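PDB 6Q2F: glycoside hydrolase family protein from Novosphingobium sp. PP1Y, which probably hydrolyses alpha-L-rhamnosidic bonds, releasing terminal L-rhamnose from glycosides, and binds a sodium ion. Local coordinates for residues I130-W143 / R473-D485. Numbering follows the deposited sequence.
Sequences IAASPGWSETGGPW and REYLEHYIGMYKD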
ATOM      1  N   ILE A 130     -11.602 -14.529   4.011  1.00 21.95           N
ATOM      2  CA  ILE A 130     -12.535 -13.834   3.133  1.00 25.68           C
ATOM      3  C   ILE A 130     -12.265 -12.346   3.232  1.00 27.73           C
ATOM      4  O   ILE A 130     -11.694 -11.861   4.206  1.00 23.99           O
ATOM      5  CB  ILE A 130     -14.003 -14.132   3.486  1.00 23.38           C
ATOM      6  CG1 ILE A 130     -14.283 -13.704   4.943  1.00 24.76           C
ATOM      7  CG2 ILE A 130     -14.278 -15.596   3.280  1.00 19.93           C
ATOM      8  CD1 ILE A 130     -15.775 -13.811   5.327  1.00 21.72           C
ATOM      9  N   ALA A 131     -12.683 -11.620   2.200  1.00 22.27           N
ATOM     10  CA  ALA A 131     -12.620 -10.172   2.251  1.00 23.78           C
ATOM     11  C   ALA A 131     -13.731  -9.639   3.156  1.00 26.93           C
ATOM     12  O   ALA A 131     -14.697 -10.339   3.471  1.00 28.36           O
ATOM     13  CB  ALA A 131     -12.760  -9.576   0.854  1.00 22.99           C
ATOM     14  N   ALA A 132     -13.586  -8.377   3.564  1.00 21.75           N
ATOM     15  CA  ALA A 132     -14.523  -7.746   4.494  1.00 22.49           C
ATOM     16  C   ALA A 132     -15.774  -7.198   3.805  1.00 24.68           C
ATOM     17  O   ALA A 132     -16.557  -6.497   4.443  1.00 20.96           O
ATOM     18  CB  ALA A 132     -13.810  -6.637   5.283  1.00 17.23           C
ATOM     19  N   SER A 133     -15.987  -7.501   2.528  1.00 30.11           N
ATOM     20  CA  SER A 133     -17.168  -7.043   1.810  1.00 25.26           C
ATOM     21  C   SER A 133     -17.367  -7.948   0.603  1.00 29.62           C
ATOM     22  O   SER A 133     -16.413  -8.572   0.132  1.00 28.34           O
ATOM     23  CB  SER A 133     -17.018  -5.582   1.349  1.00 26.37           C
ATOM     24  OG  SER A 133     -16.148  -5.524   0.215  1.00 33.84           O
ATOM     25  N   PRO A 134     -18.588  -8.052   0.083  1.00 30.50           N
ATOM     26  CA  PRO A 134     -18.756  -8.695  -1.223  1.00 26.07           C
ATOM     27  C   PRO A 134     -17.837  -8.000  -2.213  1.00 26.71           C
ATOM     28  O   PRO A 134     -17.641  -6.776  -2.153  1.00 25.34           O
ATOM     29  CB  PRO A 134     -20.234  -8.468  -1.554  1.00 29.71           C
ATOM     30  CG  PRO A 134     -20.889  -8.237  -0.204  1.00 29.71           C
ATOM     31  CD  PRO A 134     -19.857  -7.542   0.630  1.00 27.23           C
ATOM     32  N   GLY A 135     -17.256  -8.780  -3.119  1.00 28.22           N
ATOM     33  CA  GLY A 135     -16.184  -8.269  -3.955  1.00 25.98           C
ATOM     34  C   GLY A 135     -14.883  -8.383  -3.200  1.00 26.08           C
ATOM     35  O   GLY A 135     -14.591  -9.435  -2.634  1.00 29.77           O
ATOM     36  N   TRP A 136     -14.139  -7.313  -3.153  1.00 22.62           N
ATOM     37  CA  TRP A 136     -12.909  -7.352  -2.420  1.00 25.85           C
ATOM     38  C   TRP A 136     -12.658  -6.203  -1.518  1.00 27.86           C
ATOM     39  O   TRP A 136     -11.885  -6.322  -0.617  1.00 31.32           O
ATOM     40  CB  TRP A 136     -11.700  -7.515  -3.310  1.00 24.13           C
ATOM     41  CG  TRP A 136     -11.537  -6.576  -4.426  1.00 29.98           C
ATOM     42  CD1 TRP A 136     -11.515  -5.239  -4.380  1.00 35.12           C
ATOM     43  CD2 TRP A 136     -11.316  -6.931  -5.770  1.00 29.01           C
ATOM     44  NE1 TRP A 136     -11.301  -4.734  -5.607  1.00 32.06           N
ATOM     45  CE2 TRP A 136     -11.189  -5.762  -6.488  1.00 32.08           C
ATOM     46  CE3 TRP A 136     -11.242  -8.137  -6.441  1.00 28.82           C
ATOM     47  CZ2 TRP A 136     -10.954  -5.761  -7.839  1.00 35.29           C
ATOM     48  CZ3 TRP A 136     -11.026  -8.125  -7.751  1.00 28.39           C
ATOM     49  CH2 TRP A 136     -10.887  -6.955  -8.447  1.00 28.51           C
ATOM     50  N   SER A 137     -13.359  -5.096  -1.669  1.00 24.27           N
ATOM     51  CA  SER A 137     -13.204  -3.957  -0.780  1.00 28.61           C
ATOM     52  C   SER A 137     -14.413  -3.017  -0.793  1.00 32.79           C
ATOM     53  O   SER A 137     -15.103  -2.973  -1.740  1.00 31.24           O
ATOM     54  CB  SER A 137     -11.931  -3.197  -1.084  1.00 25.60           C
ATOM     55  OG  SER A 137     -12.109  -2.288  -2.103  1.00 29.80           O
ATOM     56  N   GLU A 138     -14.671  -2.270   0.266  1.00 30.76           N
ATOM     57  CA  GLU A 138     -13.927  -2.271   1.501  1.00 23.55           C
ATOM     58  C   GLU A 138     -14.820  -2.892   2.558  1.00 25.31           C
ATOM     59  O   GLU A 138     -14.621  -3.996   2.944  1.00 27.59           O
ATOM     60  CB  GLU A 138     -13.565  -0.860   1.897  1.00 31.87           C
ATOM     61  CG  GLU A 138     -12.891  -0.735   3.249  1.00 31.40           C
ATOM     62  CD  GLU A 138     -11.522  -1.362   3.286  1.00 31.03           C
ATOM     63  OE1 GLU A 138     -11.062  -1.706   4.350  1.00 30.65           O
ATOM     64  OE2 GLU A 138     -10.931  -1.529   2.236  1.00 31.17           O
ATOM     65  N   THR A 139     -15.816  -2.151   3.001  1.00 25.66           N
ATOM     66  CA  THR A 139     -16.798  -2.595   3.966  1.00 23.04           C
ATOM     67  C   THR A 139     -18.091  -1.923   3.586  1.00 31.68           C
ATOM     68  O   THR A 139     -18.433  -0.890   4.067  1.00 30.10           O
ATOM     69  CB  THR A 139     -16.419  -2.297   5.430  1.00 28.13           C
ATOM     70  OG1 THR A 139     -15.885  -0.998   5.546  1.00 24.43           O
ATOM     71  CG2 THR A 139     -15.441  -3.267   5.939  1.00 20.43           C
ATOM     72  N   GLY A 140     -18.800  -2.556   2.684  1.00 24.13           N
ATOM     73  CA  GLY A 140     -20.010  -2.001   2.117  1.00 27.00           C
ATOM     74  C   GLY A 140     -20.877  -3.113   1.558  1.00 30.25           C
ATOM     75  O   GLY A 140     -20.390  -4.184   1.166  1.00 29.09           O
ATOM     76  N   GLY A 141     -22.180  -2.843   1.535  1.00 24.76           N
ATOM     77  CA  GLY A 141     -23.150  -3.760   0.990  1.00 22.06           C
ATOM     78  C   GLY A 141     -24.546  -3.205   1.182  1.00 27.26           C
ATOM     79  O   GLY A 141     -24.748  -2.214   1.889  1.00 29.18           O
ATOM     80  N   PRO A 142     -25.548  -3.821   0.541  1.00 30.49           N
ATOM     81  CA  PRO A 142     -26.901  -3.246   0.599  1.00 32.32           C
ATOM     82  C   PRO A 142     -27.527  -3.286   1.979  1.00 30.14           C
ATOM     83  O   PRO A 142     -28.587  -2.688   2.162  1.00 31.92           O
ATOM     84  CB  PRO A 142     -27.711  -4.099  -0.396  1.00 27.46           C
ATOM     85  CG  PRO A 142     -26.944  -5.345  -0.541  1.00 32.38           C
ATOM     86  CD  PRO A 142     -25.478  -5.003  -0.323  1.00 29.52           C
ATOM     87  N   TRP A 143     -26.932  -3.970   2.949  1.00 30.54           N
ATOM     88  CA  TRP A 143     -27.490  -3.922   4.295  1.00 28.75           C
ATOM     89  C   TRP A 143     -27.034  -2.685   5.065  1.00 33.12           C
ATOM     90  O   TRP A 143     -27.387  -2.515   6.241  1.00 31.02           O
ATOM     91  CB  TRP A 143     -27.142  -5.218   5.043  1.00 22.62           C
ATOM     92  CG  TRP A 143     -25.688  -5.569   5.079  1.00 24.65           C
ATOM     93  CD1 TRP A 143     -24.815  -5.289   6.086  1.00 27.11           C
ATOM     94  CD2 TRP A 143     -24.939  -6.311   4.098  1.00 28.65           C
ATOM     95  NE1 TRP A 143     -23.576  -5.795   5.799  1.00 27.64           N
ATOM     96  CE2 TRP A 143     -23.620  -6.418   4.579  1.00 27.06           C
ATOM     97  CE3 TRP A 143     -25.257  -6.878   2.860  1.00 28.13           C
ATOM     98  CZ2 TRP A 143     -22.610  -7.061   3.862  1.00 26.29           C
ATOM     99  CZ3 TRP A 143     -24.260  -7.516   2.146  1.00 25.42           C
ATOM    100  CH2 TRP A 143     -22.952  -7.617   2.657  1.00 25.91           C
ATOM    101  N   ARG A 473     -19.748  -1.763  13.146  1.00 27.31           N
ATOM    102  CA  ARG A 473     -20.020  -3.019  13.838  1.00 28.38           C
ATOM    103  C   ARG A 473     -21.271  -3.693  13.301  1.00 28.54           C
ATOM    104  O   ARG A 473     -21.294  -4.915  13.113  1.00 28.65           O
ATOM    105  CB  ARG A 473     -20.173  -2.772  15.336  1.00 23.56           C
ATOM    106  CG  ARG A 473     -20.620  -3.997  16.128  1.00 24.12           C
ATOM    107  CD  ARG A 473     -20.624  -3.680  17.643  1.00 21.23           C
ATOM    108  NE  ARG A 473     -19.272  -3.630  18.190  1.00 21.09           N
ATOM    109  CZ  ARG A 473     -18.607  -4.706  18.592  1.00 22.37           C
ATOM    110  NH1 ARG A 473     -19.174  -5.906  18.506  1.00 21.97           N
ATOM    111  NH2 ARG A 473     -17.397  -4.580  19.102  1.00 24.55           N
ATOM    112  N   GLU A 474     -22.333  -2.915  13.079  1.00 24.29           N
ATOM    113  CA  GLU A 474     -23.553  -3.476  12.512  1.00 28.95           C
ATOM    114  C   GLU A 474     -23.288  -4.016  11.118  1.00 25.47           C
ATOM    115  O   GLU A 474     -23.727  -5.115  10.775  1.00 26.01           O
ATOM    116  CB  GLU A 474     -24.670  -2.425  12.462  1.00 23.18           C
ATOM    117  CG  GLU A 474     -25.205  -1.973  13.814  1.00 33.04           C
ATOM    118  CD  GLU A 474     -26.285  -0.888  13.673  1.00 42.48           C
ATOM    119  OE1 GLU A 474     -26.796  -0.704  12.550  1.00 40.74           O
ATOM    120  OE2 GLU A 474     -26.612  -0.219  14.680  1.00 47.11           O
ATOM    121  N   TYR A 475     -22.571  -3.250  10.296  1.00 25.79           N
ATOM    122  CA  TYR A 475     -22.188  -3.755   8.983  1.00 28.89           C
ATOM    123  C   TYR A 475     -21.495  -5.113   9.099  1.00 30.97           C
ATOM    124  O   TYR A 475     -21.894  -6.082   8.452  1.00 26.03           O
ATOM    125  CB  TYR A 475     -21.274  -2.763   8.254  1.00 26.09           C
ATOM    126  CG  TYR A 475     -20.615  -3.450   7.087  1.00 29.82           C
ATOM    127  CD1 TYR A 475     -21.292  -3.606   5.883  1.00 29.11           C
ATOM    128  CD2 TYR A 475     -19.341  -4.004   7.207  1.00 26.36           C
ATOM    129  CE1 TYR A 475     -20.718  -4.262   4.834  1.00 29.23           C
ATOM    130  CE2 TYR A 475     -18.763  -4.685   6.165  1.00 28.16           C
ATOM    131  CZ  TYR A 475     -19.445  -4.798   4.970  1.00 28.78           C
ATOM    132  OH  TYR A 475     -18.861  -5.466   3.930  1.00 26.06           O
ATOM    133  N   LEU A 476     -20.468  -5.204   9.947  1.00 30.40           N
ATOM    134  CA  LEU A 476     -19.610  -6.388   9.946  1.00 27.14           C
ATOM    135  C   LEU A 476     -20.261  -7.567  10.660  1.00 29.60           C
ATOM    136  O   LEU A 476     -20.071  -8.717  10.253  1.00 27.00           O
ATOM    137  CB  LEU A 476     -18.235  -6.054  10.565  1.00 21.75           C
ATOM    138  CG  LEU A 476     -17.135  -7.078  10.198  1.00 27.70           C
ATOM    139  CD1 LEU A 476     -16.907  -7.141   8.682  1.00 24.46           C
ATOM    140  CD2 LEU A 476     -15.800  -6.871  10.935  1.00 22.06           C
ATOM    141  N   GLU A 477     -21.024  -7.316  11.729  1.00 24.23           N
ATOM    142  CA  GLU A 477     -21.727  -8.423  12.369  1.00 24.03           C
ATOM    143  C   GLU A 477     -22.711  -9.060  11.400  1.00 25.77           C
ATOM    144  O   GLU A 477     -22.809 -10.289  11.323  1.00 30.74           O
ATOM    145  CB  GLU A 477     -22.438  -7.962  13.647  1.00 24.39           C
ATOM    146  CG  GLU A 477     -21.429  -7.684  14.787  1.00 27.71           C
ATOM    147  CD  GLU A 477     -22.077  -7.235  16.089  1.00 40.82           C
ATOM    148  OE1 GLU A 477     -23.246  -6.788  16.067  1.00 38.50           O
ATOM    149  OE2 GLU A 477     -21.394  -7.334  17.134  1.00 46.67           O
ATOM    150  N   HIS A 478     -23.419  -8.239  10.628  1.00 22.25           N
ATOM    151  CA  HIS A 478     -24.326  -8.778   9.626  1.00 23.84           C
ATOM    152  C   HIS A 478     -23.549  -9.554   8.574  1.00 26.23           C
ATOM    153  O   HIS A 478     -23.939 -10.661   8.188  1.00 28.10           O
ATOM    154  CB  HIS A 478     -25.121  -7.651   8.966  1.00 25.27           C
ATOM    155  CG  HIS A 478     -26.160  -8.145   8.013  1.00 34.70           C
ATOM    156  ND1 HIS A 478     -25.902  -8.370   6.677  1.00 38.12           N
ATOM    157  CD2 HIS A 478     -27.448  -8.504   8.215  1.00 29.77           C
ATOM    158  CE1 HIS A 478     -26.995  -8.830   6.095  1.00 34.30           C
ATOM    159  NE2 HIS A 478     -27.948  -8.918   7.005  1.00 33.45           N
ATOM    160  N   TYR A 479     -22.430  -8.989   8.109  1.00 23.38           N
ATOM    161  CA  TYR A 479     -21.669  -9.632   7.047  1.00 28.36           C
ATOM    162  C   TYR A 479     -21.161 -10.988   7.502  1.00 35.39           C
ATOM    163  O   TYR A 479     -21.285 -11.988   6.786  1.00 27.87           O
ATOM    164  CB  TYR A 479     -20.508  -8.735   6.644  1.00 21.81           C
ATOM    165  CG  TYR A 479     -19.614  -9.314   5.572  1.00 25.69           C
ATOM    166  CD1 TYR A 479     -20.070  -9.480   4.273  1.00 23.66           C
ATOM    167  CD2 TYR A 479     -18.300  -9.657   5.851  1.00 24.68           C
ATOM    168  CE1 TYR A 479     -19.235  -9.981   3.276  1.00 22.14           C
ATOM    169  CE2 TYR A 479     -17.449 -10.162   4.865  1.00 28.11           C
ATOM    170  CZ  TYR A 479     -17.930 -10.325   3.576  1.00 27.27           C
ATOM    171  OH  TYR A 479     -17.100 -10.828   2.606  1.00 25.80           O
ATOM    172  N   ILE A 480     -20.592 -11.041   8.708  1.00 32.63           N
ATOM    173  CA  ILE A 480     -20.111 -12.303   9.253  1.00 28.36           C
ATOM    174  C   ILE A 480     -21.264 -13.292   9.410  1.00 30.23           C
ATOM    175  O   ILE A 480     -21.115 -14.489   9.130  1.00 35.68           O
ATOM    176  CB  ILE A 480     -19.369 -12.039  10.572  1.00 26.00           C
ATOM    177  CG1 ILE A 480     -18.044 -11.328  10.255  1.00 29.28           C
ATOM    178  CG2 ILE A 480     -19.133 -13.346  11.346  1.00 24.60           C
ATOM    179  CD1 ILE A 480     -17.241 -10.904  11.476  1.00 32.73           C
ATOM    180  N   GLY A 481     -22.440 -12.796   9.816  1.00 24.73           N
ATOM    181  CA  GLY A 481     -23.628 -13.646   9.859  1.00 22.07           C
ATOM    182  C   GLY A 481     -23.946 -14.313   8.529  1.00 28.99           C
ATOM    183  O   GLY A 481     -24.358 -15.472   8.494  1.00 25.58           O
HETATM  184  N   MSE A 482     -23.783 -13.595   7.427  1.00 25.82           N
HETATM  185  CA  MSE A 482     -24.019 -14.184   6.121  1.00 28.89           C
HETATM  186  C   MSE A 482     -23.083 -15.359   5.860  1.00 27.63           C
HETATM  187  O   MSE A 482     -23.511 -16.371   5.310  1.00 29.97           O
HETATM  188  CB  MSE A 482     -23.844 -13.136   5.012  1.00 30.03           C
HETATM  189  CG  MSE A 482     -24.963 -12.084   4.970  1.00 31.27           C
HETATM  190 SE   MSE A 482     -24.409 -10.481   4.017  1.00 35.48          SE
HETATM  191  CE  MSE A 482     -23.371 -11.323   2.574  1.00 41.93           C
ATOM    192  N   TYR A 483     -21.812 -15.239   6.283  1.00 24.71           N
ATOM    193  CA  TYR A 483     -20.863 -16.322   6.037  1.00 24.11           C
ATOM    194  C   TYR A 483     -21.046 -17.478   7.008  1.00 27.73           C
ATOM    195  O   TYR A 483     -20.809 -18.633   6.636  1.00 29.39           O
ATOM    196  CB  TYR A 483     -19.425 -15.794   6.069  1.00 22.63           C
ATOM    197  CG  TYR A 483     -19.054 -15.285   4.706  1.00 29.14           C
ATOM    198  CD1 TYR A 483     -18.526 -16.139   3.749  1.00 23.17           C
ATOM    199  CD2 TYR A 483     -19.338 -13.975   4.330  1.00 28.76           C
ATOM    200  CE1 TYR A 483     -18.231 -15.690   2.477  1.00 23.80           C
ATOM    201  CE2 TYR A 483     -19.048 -13.524   3.060  1.00 27.50           C
ATOM    202  CZ  TYR A 483     -18.495 -14.394   2.130  1.00 28.31           C
ATOM    203  OH  TYR A 483     -18.200 -13.956   0.867  1.00 38.50           O
ATOM    204  N   LYS A 484     -21.491 -17.198   8.236  1.00 26.57           N
ATOM    205  CA  LYS A 484     -21.882 -18.282   9.133  1.00 27.41           C
ATOM    206  C   LYS A 484     -23.082 -19.041   8.593  1.00 28.77           C
ATOM    207  O   LYS A 484     -23.192 -20.260   8.780  1.00 29.38           O
ATOM    208  CB  LYS A 484     -22.185 -17.725  10.527  1.00 29.45           C
ATOM    209  CG  LYS A 484     -20.923 -17.367  11.308  1.00 30.02           C
ATOM    210  CD  LYS A 484     -21.209 -16.365  12.384  1.00 44.41           C
ATOM    211  CE  LYS A 484     -21.735 -16.990  13.655  1.00 60.31           C
ATOM    212  NZ  LYS A 484     -21.379 -16.109  14.843  1.00 72.41           N
ATOM    213  N   ASP A 485     -24.004 -18.345   7.943  1.00 30.41           N
ATOM    214  CA  ASP A 485     -25.094 -19.061   7.304  1.00 30.81           C
ATOM    215  C   ASP A 485     -24.591 -19.846   6.100  1.00 31.76           C
ATOM    216  O   ASP A 485     -24.945 -21.019   5.921  1.00 29.80           O
ATOM    217  CB  ASP A 485     -26.192 -18.084   6.915  1.00 28.56           C
ATOM    218  CG  ASP A 485     -27.174 -18.692   5.949  1.00 39.31           C
ATOM    219  OD1 ASP A 485     -28.029 -19.485   6.399  1.00 36.51           O
ATOM    220  OD2 ASP A 485     -27.092 -18.365   4.746  1.00 35.45           O
TER
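Two tyrosine hydroxyls from helix 469-487 hold the loop that leaves strand 127-131. Tyr479 OH donates to Ala131 O at 2.6 Å, arriving well above the carbonyl plane. One turn earlier, Tyr475 OH reaches Ala132 O, also at 2.6 Å, but this bond lies in the carbonyl plane, on a lone pair. In both, CG lies anti to the backbone N (chi1 178° in Tyr479), which carries the phenol across to the loop. A third bond runs the other way: the indole NE1 of Trp143 gives its hydrogen to Tyr475 O (3.2 Å, 146° at the hydrogen), a carbonyl already taken by Tyr479 N within the helix.

Trp143 also makes the broadest contact. One face of its indole takes both His478 ND1, over the pyrrole part, and Met482 SE (selenomethionine), 3.6 Å from the centroid of the six-membered ring of Trp143, a Met-aromatic contact; the bend at chi3 goes with CE also touching that ring. The Tyr475 ring lies nearly parallel to the indole (12°) yet slid aside, so overlap is slight. Elsewhere, Ile130 CD1 sits over the face of Tyr483, 3.7 Å from its centroid, in a CH-pi contact, while Thr139 CB packs on Tyr475 CE2 (3.4 Å). Thr139 OG1 turns to Lys466 and His565.

Strand 127-131 is one of the eight parallel strands of a closed (beta/alpha)8-type barrel, next to strand 497-502; helix 469-487 packs on its outside and leads into that strand. Nearby Trp136 touches Asp503, a sodium ligand. The phenols thus satisfy two successive buried carbonyls where the strand ends, and the indole bonds the later part of the loop, at Trp143, to the same helix, with aromatic and apolar contacts filling in around these polar bonds.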